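Local coordinates for DNA alpha-glucosyltransferase (Enterobacteria phage T4, PDB 1XV5), which is a phage glycosyltransferase of the GT-B clan, pairing two Rossmann-like domains, each built on a parallel sheet, and holding uridine-5'-diphosphate in a pocket, at residues I6-G11 with I81-A86; H141-D146 with Y301-L306; L72-D77 with N103-I108. All blocks are in the same frame, centred on the assembly; numbering follows the deposited sequence.

Contact 1: residues I6-G11 with I81-A86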
ATOM      1  N   ILE A   6      -4.955  17.201   3.038  1.00 20.47           N
ATOM      2  CA  ILE A   6      -4.614  15.993   2.302  1.00 18.32           C
ATOM      3  C   ILE A   6      -5.739  15.772   1.300  1.00 18.07           C
ATOM      4  O   ILE A   6      -6.893  15.566   1.676  1.00 18.17           O
ATOM      5  CB  ILE A   6      -4.481  14.796   3.258  1.00 18.00           C
ATOM      6  CG1 ILE A   6      -3.428  15.122   4.322  1.00 18.62           C
ATOM      7  CG2 ILE A   6      -4.091  13.543   2.479  1.00 18.63           C
ATOM      8  CD1 ILE A   6      -3.296  14.078   5.413  1.00 16.70           C
ATOM      9  N   PHE A   7      -5.379  15.813   0.023  1.00 18.25           N
ATOM     10  CA  PHE A   7      -6.335  15.714  -1.074  1.00 19.35           C
ATOM     11  C   PHE A   7      -6.175  14.484  -1.973  1.00 19.35           C
ATOM     12  O   PHE A   7      -5.114  14.266  -2.559  1.00 19.38           O
ATOM     13  CB  PHE A   7      -6.191  16.994  -1.910  1.00 20.21           C
ATOM     14  CG  PHE A   7      -7.231  17.175  -2.983  1.00 21.92           C
ATOM     15  CD1 PHE A   7      -6.961  18.005  -4.071  1.00 21.76           C
ATOM     16  CD2 PHE A   7      -8.483  16.578  -2.892  1.00 23.44           C
ATOM     17  CE1 PHE A   7      -7.921  18.241  -5.054  1.00 22.38           C
ATOM     18  CE2 PHE A   7      -9.452  16.809  -3.872  1.00 23.59           C
ATOM     19  CZ  PHE A   7      -9.169  17.643  -4.953  1.00 23.74           C
ATOM     20  N   MET A   8      -7.235  13.684  -2.069  1.00 20.66           N
ATOM     21  CA  MET A   8      -7.252  12.510  -2.941  1.00 20.07           C
ATOM     22  C   MET A   8      -8.222  12.827  -4.079  1.00 20.25           C
ATOM     23  O   MET A   8      -9.410  12.503  -4.004  1.00 20.07           O
ATOM     24  CB  MET A   8      -7.724  11.263  -2.187  1.00 21.26           C
ATOM     25  CG  MET A   8      -6.644  10.594  -1.348  1.00 22.12           C
ATOM     26  SD  MET A   8      -7.244   9.119  -0.481  1.00 24.42           S
ATOM     27  CE  MET A   8      -8.048   9.881   0.902  1.00 21.52           C
ATOM     28  N   ALA A   9      -7.710  13.468  -5.127  1.00 20.77           N
ATOM     29  CA  ALA A   9      -8.525  13.863  -6.273  1.00 21.41           C
ATOM     30  C   ALA A   9      -9.041  12.705  -7.120  1.00 22.94           C
ATOM     31  O   ALA A   9      -9.889  12.903  -7.991  1.00 23.63           O
ATOM     32  CB  ALA A   9      -7.751  14.844  -7.149  1.00 21.62           C
ATOM     33  N   ARG A  10      -8.537  11.500  -6.881  1.00 24.02           N
ATOM     34  CA  ARG A  10      -8.999  10.343  -7.643  1.00 24.97           C
ATOM     35  C   ARG A  10     -10.252   9.791  -6.972  1.00 23.91           C
ATOM     36  O   ARG A  10     -11.092   9.156  -7.613  1.00 22.85           O
ATOM     37  CB  ARG A  10      -7.920   9.257  -7.681  1.00 28.00           C
ATOM     38  CG  ARG A  10      -8.325   7.977  -8.413  1.00 33.08           C
ATOM     39  CD  ARG A  10      -7.227   6.921  -8.311  1.00 38.61           C
ATOM     40  NE  ARG A  10      -7.637   5.628  -8.858  1.00 43.55           N
ATOM     41  CZ  ARG A  10      -7.764   5.356 -10.154  1.00 45.87           C
ATOM     42  NH1 ARG A  10      -7.508   6.288 -11.058  1.00 46.54           N
ATOM     43  NH2 ARG A  10      -8.150   4.149 -10.546  1.00 46.42           N
ATOM     44  N   GLY A  11     -10.370  10.062  -5.677  1.00 22.59           N
ATOM     45  CA  GLY A  11     -11.488   9.575  -4.892  1.00 22.63           C
ATOM     46  C   GLY A  11     -10.912   8.712  -3.784  1.00 22.40           C
ATOM     47  O   GLY A  11      -9.696   8.527  -3.721  1.00 21.37           O
ATOM     48  N   ILE A  81      -1.278  16.364  -2.379  1.00 17.44           N
ATOM     49  CA  ILE A  81      -2.094  15.682  -3.367  1.00 17.16           C
ATOM     50  C   ILE A  81      -1.580  14.259  -3.557  1.00 16.90           C
ATOM     51  O   ILE A  81      -0.500  14.043  -4.114  1.00 18.79           O
ATOM     52  CB  ILE A  81      -2.065  16.437  -4.704  1.00 17.22           C
ATOM     53  CG1 ILE A  81      -2.492  17.891  -4.472  1.00 19.93           C
ATOM     54  CG2 ILE A  81      -2.997  15.765  -5.703  1.00 16.12           C
ATOM     55  CD1 ILE A  81      -2.542  18.736  -5.734  1.00 21.26           C
ATOM     56  N   ASN A  82      -2.356  13.293  -3.081  1.00 16.65           N
ATOM     57  CA  ASN A  82      -1.965  11.893  -3.170  1.00 16.42           C
ATOM     58  C   ASN A  82      -2.524  11.129  -4.364  1.00 17.05           C
ATOM     59  O   ASN A  82      -2.122   9.996  -4.619  1.00 17.16           O
ATOM     60  CB  ASN A  82      -2.322  11.167  -1.870  1.00 15.70           C
ATOM     61  CG  ASN A  82      -1.428  11.579  -0.717  1.00 16.25           C
ATOM     62  OD1 ASN A  82      -0.217  11.711  -0.880  1.00 17.61           O
ATOM     63  ND2 ASN A  82      -2.018  11.770   0.455  1.00 15.94           N
ATOM     64  N   SER A  83      -3.448  11.741  -5.095  1.00 17.29           N
ATOM     65  CA  SER A  83      -4.017  11.101  -6.274  1.00 17.29           C
ATOM     66  C   SER A  83      -4.724  12.134  -7.142  1.00 18.06           C
ATOM     67  O   SER A  83      -5.135  13.188  -6.654  1.00 19.76           O
ATOM     68  CB  SER A  83      -5.002   9.993  -5.875  1.00 16.76           C
ATOM     69  OG  SER A  83      -6.111  10.508  -5.160  1.00 17.57           O
ATOM     70  N   VAL A  84      -4.851  11.830  -8.428  1.00 19.52           N
ATOM     71  CA  VAL A  84      -5.510  12.728  -9.371  1.00 21.39           C
ATOM     72  C   VAL A  84      -6.672  11.994 -10.043  1.00 21.76           C
ATOM     73  O   VAL A  84      -6.764  10.770  -9.967  1.00 21.44           O
ATOM     74  CB  VAL A  84      -4.515  13.232 -10.449  1.00 20.79           C
ATOM     75  CG1 VAL A  84      -3.321  13.907  -9.777  1.00 22.49           C
ATOM     76  CG2 VAL A  84      -4.055  12.074 -11.330  1.00 22.57           C
ATOM     77  N   PRO A  85      -7.575  12.732 -10.708  1.00 22.80           N
ATOM     78  CA  PRO A  85      -8.725  12.115 -11.380  1.00 23.59           C
ATOM     79  C   PRO A  85      -8.368  10.976 -12.338  1.00 24.83           C
ATOM     80  O   PRO A  85      -7.340  11.018 -13.012  1.00 25.56           O
ATOM     81  CB  PRO A  85      -9.369  13.295 -12.106  1.00 24.26           C
ATOM     82  CG  PRO A  85      -9.052  14.452 -11.206  1.00 21.92           C
ATOM     83  CD  PRO A  85      -7.603  14.197 -10.866  1.00 22.84           C
ATOM     84  N   ALA A  86      -9.230   9.964 -12.395  1.00 26.63           N
ATOM     85  CA  ALA A  86      -9.023   8.818 -13.273  1.00 27.73           C
ATOM     86  C   ALA A  86      -9.469   9.162 -14.693  1.00 29.22           C
ATOM     87  O   ALA A  86     -10.251  10.090 -14.898  1.00 28.93           O
ATOM     88  CB  ALA A  86      -9.804   7.616 -12.758  1.00 27.41           C
TER
HETATM   89  O   HOH W   1      -6.554   8.538 -11.226  1.00 26.43           O
HETATM   90  O   HOH W   2     -11.259   9.945 -10.353  1.00 29.49           O
HETATM   91  O   HOH W   3      -7.056   8.043  -4.151  1.00 20.70           O

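Contact 2: residues H141-D146 with Y301-L306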
ATOM      1  N   HIS A 141       8.189   6.278  -5.228  1.00 12.66           N
ATOM      2  CA  HIS A 141       8.694   5.079  -4.560  1.00 14.15           C
ATOM      3  C   HIS A 141      10.079   4.634  -5.027  1.00 13.38           C
ATOM      4  O   HIS A 141      10.745   3.858  -4.339  1.00 14.53           O
ATOM      5  CB  HIS A 141       7.729   3.907  -4.765  1.00 14.50           C
ATOM      6  CG  HIS A 141       6.493   3.972  -3.922  1.00 13.91           C
ATOM      7  ND1 HIS A 141       6.521   3.889  -2.547  1.00 14.15           N
ATOM      8  CD2 HIS A 141       5.187   4.072  -4.266  1.00 14.91           C
ATOM      9  CE1 HIS A 141       5.286   3.931  -2.080  1.00 15.44           C
ATOM     10  NE2 HIS A 141       4.457   4.041  -3.103  1.00 14.52           N
ATOM     11  N   SER A 142      10.519   5.111  -6.187  1.00 14.23           N
ATOM     12  CA  SER A 142      11.820   4.687  -6.699  1.00 16.13           C
ATOM     13  C   SER A 142      12.469   5.652  -7.683  1.00 17.30           C
ATOM     14  O   SER A 142      11.803   6.219  -8.551  1.00 16.87           O
ATOM     15  CB  SER A 142      11.678   3.312  -7.359  1.00 14.96           C
ATOM     16  OG  SER A 142      12.896   2.893  -7.953  1.00 17.25           O
ATOM     17  N   ASP A 143      13.780   5.830  -7.544  1.00 18.14           N
ATOM     18  CA  ASP A 143      14.523   6.709  -8.437  1.00 20.24           C
ATOM     19  C   ASP A 143      14.522   6.122  -9.849  1.00 20.89           C
ATOM     20  O   ASP A 143      14.664   6.851 -10.832  1.00 21.58           O
ATOM     21  CB  ASP A 143      15.978   6.865  -7.969  1.00 23.51           C
ATOM     22  CG  ASP A 143      16.100   7.519  -6.602  1.00 27.23           C
ATOM     23  OD1 ASP A 143      15.259   8.376  -6.262  1.00 29.73           O
ATOM     24  OD2 ASP A 143      17.057   7.189  -5.866  1.00 30.18           O
ATOM     25  N   ASN A 144      14.355   4.805  -9.946  1.00 20.18           N
ATOM     26  CA  ASN A 144      14.360   4.124 -11.242  1.00 20.86           C
ATOM     27  C   ASN A 144      12.988   3.671 -11.728  1.00 20.57           C
ATOM     28  O   ASN A 144      12.886   2.919 -12.700  1.00 20.23           O
ATOM     29  CB  ASN A 144      15.304   2.920 -11.190  1.00 23.44           C
ATOM     30  CG  ASN A 144      16.746   3.326 -10.977  1.00 26.76           C
ATOM     31  OD1 ASN A 144      17.326   4.038 -11.796  1.00 29.38           O
ATOM     32  ND2 ASN A 144      17.332   2.882  -9.871  1.00 29.67           N
ATOM     33  N   GLY A 145      11.936   4.132 -11.062  1.00 18.72           N
ATOM     34  CA  GLY A 145      10.592   3.756 -11.461  1.00 19.02           C
ATOM     35  C   GLY A 145      10.148   4.421 -12.754  1.00 20.15           C
ATOM     36  O   GLY A 145      10.829   5.300 -13.279  1.00 20.26           O
ATOM     37  N   ASP A 146       8.995   4.002 -13.264  1.00 20.11           N
ATOM     38  CA  ASP A 146       8.459   4.559 -14.497  1.00 21.48           C
ATOM     39  C   ASP A 146       8.127   6.040 -14.357  1.00 21.78           C
ATOM     40  O   ASP A 146       8.307   6.811 -15.300  1.00 23.43           O
ATOM     41  CB  ASP A 146       7.216   3.772 -14.927  1.00 20.54           C
ATOM     42  CG  ASP A 146       7.554   2.377 -15.431  1.00 23.25           C
ATOM     43  OD1 ASP A 146       6.631   1.550 -15.575  1.00 23.03           O
ATOM     44  OD2 ASP A 146       8.746   2.110 -15.694  1.00 21.96           O
ATOM     45  N   TYR A 301      11.203  -0.782  -9.647  1.00 17.19           N
ATOM     46  CA  TYR A 301      10.203  -0.128  -8.807  1.00 16.44           C
ATOM     47  C   TYR A 301      10.517  -0.202  -7.318  1.00 16.95           C
ATOM     48  O   TYR A 301       9.825   0.411  -6.507  1.00 15.48           O
ATOM     49  CB  TYR A 301       8.828  -0.768  -9.029  1.00 17.72           C
ATOM     50  CG  TYR A 301       8.367  -0.776 -10.464  1.00 17.34           C
ATOM     51  CD1 TYR A 301       8.093   0.417 -11.134  1.00 18.52           C
ATOM     52  CD2 TYR A 301       8.223  -1.976 -11.165  1.00 18.37           C
ATOM     53  CE1 TYR A 301       7.690   0.419 -12.469  1.00 18.06           C
ATOM     54  CE2 TYR A 301       7.821  -1.986 -12.502  1.00 17.48           C
ATOM     55  CZ  TYR A 301       7.559  -0.785 -13.148  1.00 19.50           C
ATOM     56  OH  TYR A 301       7.183  -0.782 -14.475  1.00 17.89           O
ATOM     57  N   LEU A 302      11.558  -0.946  -6.961  1.00 14.35           N
ATOM     58  CA  LEU A 302      11.900  -1.132  -5.555  1.00 15.38           C
ATOM     59  C   LEU A 302      13.143  -0.402  -5.065  1.00 15.73           C
ATOM     60  O   LEU A 302      14.227  -0.565  -5.622  1.00 16.11           O
ATOM     61  CB  LEU A 302      12.052  -2.632  -5.274  1.00 14.30           C
ATOM     62  CG  LEU A 302      10.808  -3.478  -5.578  1.00 15.48           C
ATOM     63  CD1 LEU A 302      11.155  -4.961  -5.518  1.00 17.50           C
ATOM     64  CD2 LEU A 302       9.700  -3.148  -4.583  1.00 16.62           C
ATOM     65  N   GLN A 303      12.976   0.391  -4.009  1.00 14.75           N
ATOM     66  CA  GLN A 303      14.084   1.122  -3.406  1.00 15.18           C
ATOM     67  C   GLN A 303      14.079   0.830  -1.904  1.00 15.52           C
ATOM     68  O   GLN A 303      14.889   0.034  -1.428  1.00 16.06           O
ATOM     69  CB  GLN A 303      13.963   2.631  -3.678  1.00 15.76           C
ATOM     70  CG  GLN A 303      15.246   3.409  -3.364  1.00 16.92           C
ATOM     71  CD  GLN A 303      15.339   4.728  -4.120  1.00 18.19           C
ATOM     72  OE1 GLN A 303      15.006   4.799  -5.303  1.00 19.26           O
ATOM     73  NE2 GLN A 303      15.818   5.771  -3.445  1.00 16.32           N
ATOM     74  N   ARG A 304      13.159   1.450  -1.164  1.00 14.88           N
ATOM     75  CA  ARG A 304      13.048   1.224   0.283  1.00 14.13           C
ATOM     76  C   ARG A 304      11.614   0.904   0.699  1.00 12.72           C
ATOM     77  O   ARG A 304      11.369   0.495   1.825  1.00 14.32           O
ATOM     78  CB  ARG A 304      13.467   2.470   1.083  1.00 13.62           C
ATOM     79  CG  ARG A 304      14.933   2.876   1.000  1.00 13.49           C
ATOM     80  CD  ARG A 304      15.178   4.119   1.867  1.00 13.44           C
ATOM     81  NE  ARG A 304      14.379   5.260   1.418  1.00 14.96           N
ATOM     82  CZ  ARG A 304      14.147   6.351   2.144  1.00 16.88           C
ATOM     83  NH1 ARG A 304      13.404   7.335   1.650  1.00 13.42           N
ATOM     84  NH2 ARG A 304      14.650   6.459   3.367  1.00 16.29           N
ATOM     85  N   SER A 305      10.665   1.082  -0.210  1.00 12.22           N
ATOM     86  CA  SER A 305       9.266   0.880   0.137  1.00 12.41           C
ATOM     87  C   SER A 305       8.666  -0.519   0.203  1.00 13.31           C
ATOM     88  O   SER A 305       8.593  -1.225  -0.806  1.00 12.20           O
ATOM     89  CB  SER A 305       8.384   1.717  -0.796  1.00 13.48           C
ATOM     90  OG  SER A 305       8.760   3.080  -0.778  1.00 13.19           O
ATOM     91  N   LEU A 306       8.245  -0.916   1.401  1.00 12.33           N
ATOM     92  CA  LEU A 306       7.526  -2.170   1.555  1.00 13.16           C
ATOM     93  C   LEU A 306       6.111  -1.630   1.392  1.00 12.91           C
ATOM     94  O   LEU A 306       5.911  -0.407   1.383  1.00 12.85           O
ATOM     95  CB  LEU A 306       7.690  -2.772   2.954  1.00 12.72           C
ATOM     96  CG  LEU A 306       8.911  -3.668   3.168  1.00 11.77           C
ATOM     97  CD1 LEU A 306       8.976  -4.088   4.631  1.00 12.48           C
ATOM     98  CD2 LEU A 306       8.822  -4.895   2.251  1.00 10.50           C
TER
HETATM   99  O   HOH W   4      11.372   3.765  -1.309  1.00 13.15           O
HETATM  100  O   HOH W   5      10.551   1.428  -3.083  1.00 14.61           O
HETATM  101  O   HOH W   6      15.917   2.881  -7.516  1.00 34.97           O

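Contact 3: residues L72-D77 with N103-I108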
ATOM      1  N   LEU A  72     -11.605  24.658   0.314  1.00 28.18           N
ATOM      2  CA  LEU A  72     -10.942  23.635   1.114  1.00 28.32           C
ATOM      3  C   LEU A  72      -9.433  23.588   0.886  1.00 27.37           C
ATOM      4  O   LEU A  72      -8.657  23.637   1.839  1.00 27.95           O
ATOM      5  CB  LEU A  72     -11.546  22.258   0.815  1.00 27.77           C
ATOM      6  CG  LEU A  72     -12.944  21.981   1.373  1.00 29.10           C
ATOM      7  CD1 LEU A  72     -13.492  20.688   0.787  1.00 27.80           C
ATOM      8  CD2 LEU A  72     -12.877  21.898   2.887  1.00 29.83           C
ATOM      9  N   VAL A  73      -9.019  23.504  -0.375  1.00 26.94           N
ATOM     10  CA  VAL A  73      -7.597  23.432  -0.696  1.00 27.57           C
ATOM     11  C   VAL A  73      -6.814  24.708  -0.388  1.00 28.63           C
ATOM     12  O   VAL A  73      -5.604  24.651  -0.169  1.00 28.43           O
ATOM     13  CB  VAL A  73      -7.377  23.052  -2.177  1.00 28.64           C
ATOM     14  CG1 VAL A  73      -7.947  21.667  -2.445  1.00 28.46           C
ATOM     15  CG2 VAL A  73      -8.028  24.084  -3.088  1.00 29.28           C
ATOM     16  N   ASN A  74      -7.491  25.854  -0.362  1.00 27.12           N
ATOM     17  CA  ASN A  74      -6.808  27.113  -0.063  1.00 28.31           C
ATOM     18  C   ASN A  74      -6.816  27.465   1.416  1.00 27.77           C
ATOM     19  O   ASN A  74      -6.331  28.528   1.807  1.00 29.26           O
ATOM     20  CB  ASN A  74      -7.421  28.272  -0.852  1.00 28.61           C
ATOM     21  CG  ASN A  74      -6.972  28.290  -2.295  1.00 30.34           C
ATOM     22  OD1 ASN A  74      -5.826  27.967  -2.598  1.00 30.86           O
ATOM     23  ND2 ASN A  74      -7.867  28.688  -3.192  1.00 32.68           N
ATOM     24  N   ASP A  75      -7.367  26.578   2.237  1.00 28.00           N
ATOM     25  CA  ASP A  75      -7.430  26.811   3.674  1.00 28.38           C
ATOM     26  C   ASP A  75      -6.343  26.017   4.392  1.00 27.74           C
ATOM     27  O   ASP A  75      -6.582  25.439   5.450  1.00 30.00           O
ATOM     28  CB  ASP A  75      -8.801  26.403   4.221  1.00 29.03           C
ATOM     29  CG  ASP A  75      -9.000  26.830   5.665  1.00 30.64           C
ATOM     30  OD1 ASP A  75      -9.790  26.177   6.378  1.00 31.85           O
ATOM     31  OD2 ASP A  75      -8.373  27.828   6.084  1.00 32.42           O
ATOM     32  N   CYS A  76      -5.149  25.989   3.809  1.00 26.14           N
ATOM     33  CA  CYS A  76      -4.035  25.264   4.407  1.00 25.20           C
ATOM     34  C   CYS A  76      -2.721  25.982   4.134  1.00 25.06           C
ATOM     35  O   CYS A  76      -2.680  26.974   3.406  1.00 24.74           O
ATOM     36  CB  CYS A  76      -3.957  23.846   3.833  1.00 24.21           C
ATOM     37  SG  CYS A  76      -3.472  23.763   2.083  1.00 24.65           S
ATOM     38  N   ASP A  77      -1.651  25.471   4.732  1.00 23.75           N
ATOM     39  CA  ASP A  77      -0.312  26.017   4.540  1.00 23.78           C
ATOM     40  C   ASP A  77       0.390  25.069   3.582  1.00 22.99           C
ATOM     41  O   ASP A  77       1.224  25.471   2.774  1.00 23.87           O
ATOM     42  CB  ASP A  77       0.446  26.055   5.867  1.00 24.39           C
ATOM     43  CG  ASP A  77      -0.165  27.019   6.857  1.00 27.26           C
ATOM     44  OD1 ASP A  77      -0.454  26.598   7.997  1.00 25.78           O
ATOM     45  OD2 ASP A  77      -0.351  28.199   6.489  1.00 27.44           O
ATOM     46  N   ASN A 103      -5.748  27.828  -9.561  1.00 28.82           N
ATOM     47  CA  ASN A 103      -6.206  28.811  -8.588  1.00 28.88           C
ATOM     48  C   ASN A 103      -5.813  28.593  -7.134  1.00 28.03           C
ATOM     49  O   ASN A 103      -6.292  29.303  -6.250  1.00 27.22           O
ATOM     50  CB  ASN A 103      -7.722  28.976  -8.692  1.00 30.99           C
ATOM     51  CG  ASN A 103      -8.142  29.622  -9.997  1.00 32.97           C
ATOM     52  OD1 ASN A 103      -8.155  28.980 -11.048  1.00 34.33           O
ATOM     53  ND2 ASN A 103      -8.464  30.906  -9.939  1.00 34.48           N
ATOM     54  N   ILE A 104      -4.950  27.616  -6.876  1.00 26.09           N
ATOM     55  CA  ILE A 104      -4.492  27.384  -5.509  1.00 26.63           C
ATOM     56  C   ILE A 104      -3.611  28.581  -5.170  1.00 25.69           C
ATOM     57  O   ILE A 104      -2.857  29.048  -6.020  1.00 25.34           O
ATOM     58  CB  ILE A 104      -3.629  26.109  -5.411  1.00 26.03           C
ATOM     59  CG1 ILE A 104      -4.477  24.877  -5.727  1.00 26.51           C
ATOM     60  CG2 ILE A 104      -3.014  26.004  -4.022  1.00 27.53           C
ATOM     61  CD1 ILE A 104      -3.664  23.611  -5.920  1.00 26.26           C
ATOM     62  N   LYS A 105      -3.702  29.082  -3.942  1.00 25.68           N
ATOM     63  CA  LYS A 105      -2.886  30.225  -3.552  1.00 26.79           C
ATOM     64  C   LYS A 105      -1.412  29.936  -3.821  1.00 27.35           C
ATOM     65  O   LYS A 105      -0.892  28.889  -3.435  1.00 26.62           O
ATOM     66  CB  LYS A 105      -3.097  30.562  -2.072  1.00 28.73           C
ATOM     67  CG  LYS A 105      -4.525  30.975  -1.743  1.00 31.28           C
ATOM     68  CD  LYS A 105      -4.628  31.725  -0.424  1.00 35.57           C
ATOM     69  CE  LYS A 105      -4.291  30.848   0.761  1.00 38.55           C
ATOM     70  NZ  LYS A 105      -4.420  31.606   2.035  1.00 42.57           N
ATOM     71  N   PRO A 106      -0.722  30.861  -4.510  1.00 26.83           N
ATOM     72  CA  PRO A 106       0.698  30.701  -4.834  1.00 26.90           C
ATOM     73  C   PRO A 106       1.592  30.464  -3.622  1.00 26.90           C
ATOM     74  O   PRO A 106       2.626  29.805  -3.726  1.00 27.80           O
ATOM     75  CB  PRO A 106       1.034  32.009  -5.549  1.00 27.12           C
ATOM     76  CG  PRO A 106      -0.245  32.334  -6.242  1.00 27.70           C
ATOM     77  CD  PRO A 106      -1.274  32.058  -5.169  1.00 26.09           C
ATOM     78  N   SER A 107       1.192  30.996  -2.472  1.00 26.13           N
ATOM     79  CA  SER A 107       1.981  30.851  -1.252  1.00 26.57           C
ATOM     80  C   SER A 107       1.878  29.460  -0.632  1.00 25.12           C
ATOM     81  O   SER A 107       2.721  29.072   0.174  1.00 24.86           O
ATOM     82  CB  SER A 107       1.553  31.897  -0.223  1.00 26.87           C
ATOM     83  OG  SER A 107       0.221  31.678   0.204  1.00 28.43           O
ATOM     84  N   ILE A 108       0.845  28.713  -1.002  1.00 24.44           N
ATOM     85  CA  ILE A 108       0.657  27.370  -0.468  1.00 24.41           C
ATOM     86  C   ILE A 108       1.684  26.403  -1.053  1.00 24.18           C
ATOM     87  O   ILE A 108       1.906  26.379  -2.266  1.00 23.93           O
ATOM     88  CB  ILE A 108      -0.773  26.852  -0.763  1.00 24.07           C
ATOM     89  CG1 ILE A 108      -1.783  27.629   0.089  1.00 23.01           C
ATOM     90  CG2 ILE A 108      -0.863  25.360  -0.482  1.00 24.27           C
ATOM     91  CD1 ILE A 108      -3.239  27.283  -0.181  1.00 22.97           C
TER
HETATM   92  O   HOH W   7      -2.609  29.724   3.364  1.00 43.39           O
HETATM   93  O   HOH W   8       2.685  27.723   2.906  1.00 32.27           O

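Contact 1: residues I6-G11 with I81-A86
Ser83 holds OG between its own backbone N and carbonyl carbon (chi1 63°), a rotation that aims the hydroxyl at the backbone of Arg10, while Arg10 sets CG anti to its backbone N (chi1 178°), which places CG 3.6 Å from Val84 O. The two meet where neighbouring strands of a parallel Rossmann-like sheet, 3-8 and 78-83, run out at their carboxyl ends, a common place for loops that shape a binding site. Within the sheet, Asn82 N bonds to Phe7 O at 3.0 Å. Beyond it, Ala9 N makes a weak, bent bond to Ser83 O. Chain 6-11 then folds into a type I turn, closed by Gly11 N on Met8 O, and the Arg10 amide inside this turn donates to Ser83 OG at 3.1 Å in a fairly straight bond (158°). A side-chain hydroxyl thus adds to the cross-links where the strand bonding weakens. Close packing flanks it: Ala9 CB lies 3.8 Å from Pro85 CD, and Arg10 CB comes within 3.0 Å of Val84 O. The arginine chain runs on extended, NH1 passing 3.2 Å from Ala86 CB, while NE is held in a salt bridge by Glu13. Tyr97 of helix 91-103 packs against Ala9, Ile81 and Pro85. The Ser83 hydroxyl has a further partner, a water hydrogen-bonded to OG at 2.8 Å, which donates to Gly11 O.

Contact 2: residues H141-D146 with Y301-L306
Gln303 reaches from one loop to the other, and its side chain can be followed atom by atom. CB rests against the carbonyl of His141, 3.5 Å from its O. With CG anti to the backbone N (chi1 -166°) the chain continues outstretched, bringing CD to the carboxylate of Asp143. At the tip OE1 accepts the backbone N of Asp143 at 2.8 Å, nearly straight at 167°, and takes a second proton from a water shared with Ser142 OG, itself hydrogen-bonded to Lys300 O. NE2 adds a weak bond to Asp143 OD2, the amide and carboxylate planes being turned 62° apart. Two further pairs flank this one. His141 ND1 and Ser305 OG share a bond of 3.0 Å at the edge of the imidazole, whose NE2 binds a glycerol; the His141 side chain is about 7 Å from uridine-5'-diphosphate. Tyr301 OH donates to Asp146 OD1 at 2.6 Å from above the carboxylate plane; Val119 N also bonds OD1, and Lys300 forms a salt bridge with OD2. The contact joins the two parallel-sheet domains across the GT-B cleft: segment 141-146 links strand 137-140 to helix 146-155, and the loop 301-306 lies between strand 288-293 and helix 308-316.

Contact 3: residues L72-D77 with N103-I108
Asp77 and Ile108 bring their backbones together just before two neighbouring strands begin, their CA atoms 5.3 Å apart, while Asn74 and Ile104 face each other at 5.9 Å between CA atoms. Segment 72-77 unwinds from the end of helix 66-73, where Asp75 N still bonds to Leu72 O; segment 103-108 closes a type I turn through Ile108 N on Lys105 O. Two connections of a parallel alpha/beta fold thus run side by side, and an asparagine side chain makes the direct hydrogen bonds between them. Asn74 turns CG anti to its carbonyl carbon (chi1 -78°), and its OD1 accepts the amide of Lys105 at 2.7 Å; the bond is nearly straight (160°), although the donor lies 34° off the plane of the side-chain carbonyl. On the same amide group, ND2 makes a long, weak bond of 3.5 Å to Asn103 O, so both ends of the amide engage the backbone leading into the turn. The lysine chain folds back over this asparagine, its CE 3.3 Å from Asn74 O, and NZ reaches a water that also donates to Cys76 O. Next to the polar pair, Ile108 packs between the chains: CD1 sits 3.5 Å from Val73 O, CG1 lies by the carbonyl of Cys76, and CG2 approaches Cys76 SG at 4.0 Å. A second water, donating to Asp77 O and Ser107 O, bridges the far end. Asp75 forms a salt bridge with Arg3, and Asp77 OD1 accepts the Arg3 backbone N. Val73, Ile104 and Ile108 all lean on Leu79, so the contact packs the end of helix 66-73 and the link after helix 91-103 against the sheet near the N-terminal ends of its inner strands 78-83 and 109-114.

In the fold
Contacts 1 and 3 share one sheet but sit at opposite ends of its strands: contact 1 where strands 3-8 and 78-83 finish, contact 3 where 78-83 and 109-114 start. They touch through Phe7 and Val73, with centres about 16 Å apart. Contact 1 is buried and mixes strand pairing with a serine hydroxyl; contact 3 lies nearer the surface, its asparagine bonds backed by isoleucine and flanked by exposed residues. Contact 2, about 20 Å from contact 1 between centres, differs in kind: it has no strand pairing and links separate domains by polar side chains, carboxylates and waters. The principle illustrated is that chemistry follows place in the fold.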